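PDB 2W87: esterase D from Cellvibrio japonicus, which binds glucuronic acid through the calcium-dependent carbohydrate-binding module present here and, as the whole protein, probably cleaves feruloyl esters in plant cell-wall polysaccharides. Local coordinates for residues T23-G27 / S28-N32; V72-G75 / G76-N80. One frame throughout, in Å; residues are numbered along the deposited sequence. Where two conformers were deposited one is given.

Contact 1 of 2, residues T23-G27 / S28-N32; sequences TGFTG and SGFAN. With CA (calcium ion), chain D; CA (calcium ion), chain C; GCU (alpha-D-glucopyranuronic acid), chain E.
Phe25 and Phe30 both place CG between the backbone N and the carbonyl carbon, with chi1 of 56° and 52°. These torsions turn the two rings toward each other. They meet at Phe25 CD2 and Phe30 CD2, 3.8 Å apart. Phe25 CD2 lies at the edge of the Phe30 ring, near its plane. The planes are inclined at 56°, so the pair is oblique. Gly29 packs over one face of Phe25: its CA is 3.9 Å from the ring centroid, a CH-pi contact offset toward the rim. The backbone between the rings forms a type II' beta turn from Thr26 to Gly29, with Gly27 at the position of positive phi. The turn directs two carbonyls at one calcium ion, Thr26 O at 2.4 Å and Gly29 O at 2.4 Å. Gln5, Glu6 and Asp124 complete the protein side of this site. Further along, Asn32 OD1 binds the second calcium at 2.3 Å. The same metal takes GCU O4 at 2.7 Å and the carboxylate atom GCU O6A at 2.4 Å, with Thr33, Asn35 and three waters. Asn32 ND2 is hydrogen-bonded to Asp19, which helps fix the amide's rotation. Phe30 also touches His22 and Asn122 of the sugar pocket. Thr26 O and Gly29 O come within 3.3 Å of each other, and the metal charge probably offsets their repulsion. The first calcium therefore probably helps hold the turn in shape, whereas the second joins protein and glucuronic acid directly.

Contact 2 of 2, residues V72-G75 / G76-N80; sequences VING and GSNGN
Ile73 O is gripped by two backbone N-H groups. Gly76 N lies 3.2 Å from Ile73 O, and Asn78 N lies 3.0 Å from the same oxygen. They arrive from opposite faces of the carbonyl plane, and the Gly76 bond is the more bent. Ile73 N in turn donates to Gly79 O at 2.9 Å. A type I' beta turn runs from Asn74 to Ser77, with Gly75 and Gly76 at its corner, both at positive phi. It is closed by Ser77 N to Asn74 O at 3.2 Å. The side chains add a short, nearly straight bond from Asn74 ND2 to Asn78 OD1, 2.7 Å at 170°. Asn74 and Asn78 both hold CG beside the backbone N, anti to the carbonyl carbon, which brings the two amides within bonding distance. The acceptor lies in the amide plane of Asn74, while the two amide planes are 72° apart. Asn80 ND2 reaches back to a lone pair of Gly76 O at 3.1 Å. A water bridges Gly75 O and Ser77 OG. Val72 and Asn80 form an antiparallel non-hydrogen-bonded pair. This is the tip of a surface beta-hairpin joining strands 69-73 and 80-83. Asn74 also bonds through its side chain to Asn107 and Ile109, tying the hairpin to strand 106-114.

In the fold
Contact 1 comes first along the chain and closes before contact 2 opens. Their centres are 26 Å apart, on opposite sides of the chain's centre, and their nearest atoms are about 15 Å apart. Both lie in the same all-beta carbohydrate-binding module, but in different sheets. Contact 1 runs from the loop after strand 16-19 into strand 30-33, which pairs with strand 16-19. A backbone hydrogen bond between Ala31 and Ile123 joins it to strand 122-129. The 72-80 hairpin belongs to the sheet that holds strands 40-47 and 106-114. Ligand and metal binding are thus concentrated at contact 1, while contact 2 is a surface hairpin away from the sugar and both calcium ions.

Contact 1 of 2, residues T23-G27 / S28-N32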
ATOM      1  N   THR A  23      12.764   1.701 -13.441  1.00 13.77           N
ATOM      2  CA  THR A  23      13.626   2.337 -12.465  1.00 13.68           C
ATOM      3  C   THR A  23      12.852   3.205 -11.481  1.00 13.23           C
ATOM      4  O   THR A  23      11.720   3.585 -11.735  1.00 11.76           O
ATOM      5  CB  THR A  23      14.698   3.187 -13.177  1.00 13.44           C
ATOM      6  OG1 THR A  23      14.064   4.151 -14.024  1.00 13.87           O
ATOM      7  CG2 THR A  23      15.634   2.279 -14.021  1.00 13.36           C
ATOM      8  N   GLY A  24      13.471   3.470 -10.339  1.00 12.88           N
ATOM      9  CA  GLY A  24      13.049   4.534  -9.429  1.00 13.98           C
ATOM     10  C   GLY A  24      12.424   4.055  -8.127  1.00 13.83           C
ATOM     11  O   GLY A  24      12.130   4.867  -7.264  1.00 13.80           O
ATOM     12  N   PHE A  25      12.233   2.737  -8.001  1.00 13.15           N
ATOM     13  CA  PHE A  25      11.694   2.131  -6.789  1.00 13.87           C
ATOM     14  C   PHE A  25      12.796   2.115  -5.728  1.00 13.85           C
ATOM     15  O   PHE A  25      13.966   2.417  -6.019  1.00 14.68           O
ATOM     16  CB  PHE A  25      11.246   0.700  -7.046  1.00 13.37           C
ATOM     17  CG  PHE A  25      12.335  -0.176  -7.616  1.00 14.06           C
ATOM     18  CD1 PHE A  25      13.253  -0.782  -6.786  1.00 14.95           C
ATOM     19  CD2 PHE A  25      12.436  -0.368  -8.973  1.00 13.94           C
ATOM     20  CE1 PHE A  25      14.279  -1.553  -7.304  1.00 13.40           C
ATOM     21  CE2 PHE A  25      13.429  -1.141  -9.491  1.00 14.89           C
ATOM     22  CZ  PHE A  25      14.354  -1.749  -8.626  1.00 14.35           C
ATOM     23  N   THR A  26      12.421   1.734  -4.510  1.00 14.16           N
ATOM     24  CA  THR A  26      13.329   1.590  -3.396  1.00 14.13           C
ATOM     25  C   THR A  26      13.177   0.148  -2.892  1.00 14.44           C
ATOM     26  O   THR A  26      12.232  -0.532  -3.260  1.00 12.58           O
ATOM     27  CB  THR A  26      13.059   2.634  -2.297  1.00 14.21           C
ATOM     28  OG1 THR A  26      11.706   2.566  -1.849  1.00 13.02           O
ATOM     29  CG2 THR A  26      13.328   4.045  -2.821  1.00 13.96           C
ATOM     30  N   GLY A  27      14.120  -0.348  -2.100  1.00 14.85           N
ATOM     31  CA  GLY A  27      14.111  -1.771  -1.777  1.00 14.81           C
ATOM     32  C   GLY A  27      14.432  -2.617  -2.994  1.00 14.89           C
ATOM     33  O   GLY A  27      15.101  -2.150  -3.902  1.00 16.21           O
ATOM     34  N   SER A  28      13.969  -3.869  -3.023  1.00 14.40           N
ATOM     35  CA  SER A  28      14.298  -4.763  -4.107  1.00 15.13           C
ATOM     36  C   SER A  28      13.325  -4.677  -5.297  1.00 14.08           C
ATOM     37  O   SER A  28      13.525  -5.333  -6.331  1.00 14.38           O
ATOM     38  CB  SER A  28      14.394  -6.197  -3.603  1.00 15.16           C
ATOM     39  OG  SER A  28      13.190  -6.585  -2.956  1.00 16.79           O
ATOM     40  N   GLY A  29      12.280  -3.859  -5.180  1.00 13.13           N
ATOM     41  CA  GLY A  29      11.332  -3.724  -6.282  1.00 11.98           C
ATOM     42  C   GLY A  29      10.046  -2.993  -5.915  1.00 11.43           C
ATOM     43  O   GLY A  29      10.042  -2.069  -5.107  1.00 10.47           O
ATOM     44  N   PHE A  30       8.960  -3.432  -6.532  1.00 10.34           N
ATOM     45  CA  PHE A  30       7.647  -2.852  -6.313  1.00  9.87           C
ATOM     46  C   PHE A  30       6.592  -3.914  -6.550  1.00  9.74           C
ATOM     47  O   PHE A  30       6.841  -4.904  -7.238  1.00  9.46           O
ATOM     48  CB  PHE A  30       7.429  -1.658  -7.237  1.00  9.81           C
ATOM     49  CG  PHE A  30       7.692  -1.940  -8.697  1.00 10.42           C
ATOM     50  CD1 PHE A  30       6.716  -2.495  -9.504  1.00  9.98           C
ATOM     51  CD2 PHE A  30       8.917  -1.633  -9.265  1.00 10.42           C
ATOM     52  CE1 PHE A  30       6.957  -2.736 -10.837  1.00 11.25           C
ATOM     53  CE2 PHE A  30       9.161  -1.862 -10.594  1.00 10.99           C
ATOM     54  CZ  PHE A  30       8.184  -2.412 -11.387  1.00  9.96           C
ATOM     55  N   ALA A  31       5.442  -3.752  -5.919  1.00  9.11           N
ATOM     56  CA  ALA A  31       4.340  -4.696  -6.091  1.00 10.01           C
ATOM     57  C   ALA A  31       3.549  -4.286  -7.338  1.00  9.88           C
ATOM     58  O   ALA A  31       3.090  -3.137  -7.465  1.00 10.41           O
ATOM     59  CB  ALA A  31       3.438  -4.697  -4.851  1.00 10.58           C
ATOM     60  N   ASN A  32       3.362  -5.246  -8.239  1.00 10.18           N
ATOM     61  CA  ASN A  32       2.612  -5.050  -9.471  1.00 10.56           C
ATOM     62  C   ASN A  32       1.353  -5.921  -9.463  1.00 10.50           C
ATOM     63  O   ASN A  32       1.433  -7.127  -9.678  1.00 12.01           O
ATOM     64  CB  ASN A  32       3.495  -5.442 -10.656  1.00 10.77           C
ATOM     65  CG  ASN A  32       2.766  -5.399 -11.982  1.00 10.67           C
ATOM     66  OD1 ASN A  32       1.588  -5.015 -12.054  1.00 11.18           O
ATOM     67  ND2 ASN A  32       3.476  -5.789 -13.056  1.00 13.68           N
TER
HETATM   68 CA    CA D1149       9.989  -1.142  -2.909  1.00 10.97          CA
HETATM   69 CA    CA C1148      -0.400  -4.170 -12.956  1.00 11.65          CA
HETATM   70  C1  GCU E1150       2.778  -2.526 -17.906  1.00 15.59           C
HETATM   71  C2  GCU E1150       3.856  -2.117 -16.902  1.00 14.65           C
HETATM   72  C3  GCU E1150       3.573  -2.788 -15.562  1.00 13.66           C
HETATM   73  C4  GCU E1150       2.223  -2.305 -15.070  1.00 13.16           C
HETATM   74  C5  GCU E1150       1.170  -2.646 -16.136  1.00 14.00           C
HETATM   75  C6  GCU E1150      -0.218  -2.148 -15.761  1.00 13.94           C
HETATM   76  O1  GCU E1150       2.836  -3.949 -18.006  1.00 18.63           O
HETATM   77  O2  GCU E1150       5.125  -2.540 -17.373  1.00 16.32           O
HETATM   78  O3  GCU E1150       4.583  -2.473 -14.602  1.00 12.84           O
HETATM   79  O4  GCU E1150       1.841  -2.945 -13.826  1.00 14.93           O
HETATM   80  O5  GCU E1150       1.515  -2.034 -17.378  1.00 14.90           O
HETATM   81  O6A GCU E1150      -0.608  -2.425 -14.617  1.00 13.26           O
HETATM   82  O6B GCU E1150      -0.893  -1.508 -16.603  1.00 14.19           O
HETATM   83  O   HOH W   1       0.025  -5.948 -14.560  1.00 14.75           O
HETATM   84  O   HOH W   2       0.181  -2.583 -11.148  1.00 11.39           O
HETATM   85  O   HOH W   3      -2.447  -3.086 -12.103  1.00 11.80           O

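Contact 2 of 2, residues V72-G75 / G76-N80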
ATOM      1  N   VAL A  72      -8.454  -1.033   3.503  1.00 12.64           N
ATOM      2  CA  VAL A  72      -9.234  -1.539   4.641  0.50 12.86           C
ATOM      3  C   VAL A  72      -8.292  -2.084   5.703  1.00 13.25           C
ATOM      4  O   VAL A  72      -7.213  -2.590   5.398  1.00 13.24           O
ATOM      5  CB  VAL A  72     -10.303  -2.608   4.248  0.50 12.74           C
ATOM      6  CG1 VAL A  72     -11.259  -2.038   3.199  0.50 13.33           C
ATOM      7  CG2 VAL A  72      -9.654  -3.923   3.741  0.50 11.47           C
ATOM      8  N   ILE A  73      -8.699  -1.949   6.958  1.00 13.41           N
ATOM      9  CA  ILE A  73      -7.923  -2.458   8.071  1.00 14.38           C
ATOM     10  C   ILE A  73      -8.670  -3.653   8.646  1.00 14.77           C
ATOM     11  O   ILE A  73      -9.865  -3.567   8.959  1.00 15.37           O
ATOM     12  CB  ILE A  73      -7.706  -1.387   9.116  1.00 15.10           C
ATOM     13  CG1 ILE A  73      -6.975  -0.198   8.494  1.00 17.38           C
ATOM     14  CG2 ILE A  73      -6.929  -1.921  10.283  1.00 15.99           C
ATOM     15  CD1 ILE A  73      -6.678   0.909   9.483  1.00 20.84           C
ATOM     16  N   ASN A  74      -7.981  -4.772   8.762  1.00 15.27           N
ATOM     17  CA  ASN A  74      -8.571  -5.999   9.274  1.00 16.53           C
ATOM     18  C   ASN A  74      -9.859  -6.418   8.551  1.00 17.57           C
ATOM     19  O   ASN A  74     -10.859  -6.765   9.162  1.00 17.88           O
ATOM     20  CB  ASN A  74      -8.744  -5.875  10.778  1.00 16.08           C
ATOM     21  CG  ASN A  74      -7.417  -5.874  11.502  1.00 15.83           C
ATOM     22  OD1 ASN A  74      -6.399  -6.388  10.990  1.00 15.54           O
ATOM     23  ND2 ASN A  74      -7.412  -5.317  12.700  1.00 15.79           N
ATOM     24  N   GLY A  75      -9.778  -6.433   7.233  1.00 19.22           N
ATOM     25  CA  GLY A  75     -10.848  -6.970   6.388  1.00 20.77           C
ATOM     26  C   GLY A  75     -12.076  -6.101   6.511  1.00 21.99           C
ATOM     27  O   GLY A  75     -13.202  -6.578   6.351  1.00 22.64           O
ATOM     28  N   GLY A  76     -11.876  -4.833   6.854  1.00 22.13           N
ATOM     29  CA  GLY A  76     -12.990  -3.897   6.896  1.00 23.03           C
ATOM     30  C   GLY A  76     -13.612  -3.774   8.273  1.00 23.75           C
ATOM     31  O   GLY A  76     -14.369  -2.844   8.526  1.00 24.12           O
ATOM     32  N   SER A  77     -13.274  -4.686   9.176  1.00 24.54           N
ATOM     33  CA  SER A  77     -13.764  -4.631  10.536  1.00 25.27           C
ATOM     34  C   SER A  77     -13.256  -3.417  11.298  1.00 25.28           C
ATOM     35  O   SER A  77     -13.942  -2.928  12.187  1.00 26.61           O
ATOM     36  CB  SER A  77     -13.384  -5.882  11.306  1.00 25.35           C
ATOM     37  OG  SER A  77     -14.129  -6.977  10.815  1.00 27.18           O
ATOM     38  N   ASN A  78     -12.068  -2.938  10.961  1.00 24.87           N
ATOM     39  CA  ASN A  78     -11.471  -1.817  11.663  1.00 24.16           C
ATOM     40  C   ASN A  78     -11.228  -0.575  10.786  1.00 23.26           C
ATOM     41  O   ASN A  78     -10.462   0.303  11.164  1.00 23.96           O
ATOM     42  CB  ASN A  78     -10.174  -2.269  12.341  1.00 24.22           C
ATOM     43  CG  ASN A  78     -10.417  -3.270  13.468  1.00 25.44           C
ATOM     44  OD1 ASN A  78      -9.856  -4.375  13.484  1.00 25.05           O
ATOM     45  ND2 ASN A  78     -11.274  -2.890  14.411  1.00 25.56           N
ATOM     46  N   GLY A  79     -11.882  -0.474   9.632  1.00 20.99           N
ATOM     47  CA  GLY A  79     -11.789   0.778   8.860  1.00 19.87           C
ATOM     48  C   GLY A  79     -11.758   0.579   7.362  1.00 18.33           C
ATOM     49  O   GLY A  79     -11.117  -0.356   6.873  1.00 17.66           O
ATOM     50  N   ASN A  80     -12.463   1.463   6.648  1.00 16.54           N
ATOM     51  CA  ASN A  80     -12.560   1.450   5.200  1.00 15.73           C
ATOM     52  C   ASN A  80     -12.283   2.842   4.623  1.00 13.62           C
ATOM     53  O   ASN A  80     -12.972   3.770   4.931  1.00 12.80           O
ATOM     54  CB  ASN A  80     -13.929   0.970   4.757  1.00 16.19           C
ATOM     55  CG  ASN A  80     -14.246  -0.433   5.263  1.00 20.50           C
ATOM     56  OD1 ASN A  80     -14.080  -1.403   4.544  1.00 23.76           O
ATOM     57  ND2 ASN A  80     -14.699  -0.536   6.515  1.00 25.40           N
TER
HETATM   58  O   HOH W   4     -14.198  -8.375   8.639  1.00 28.44           O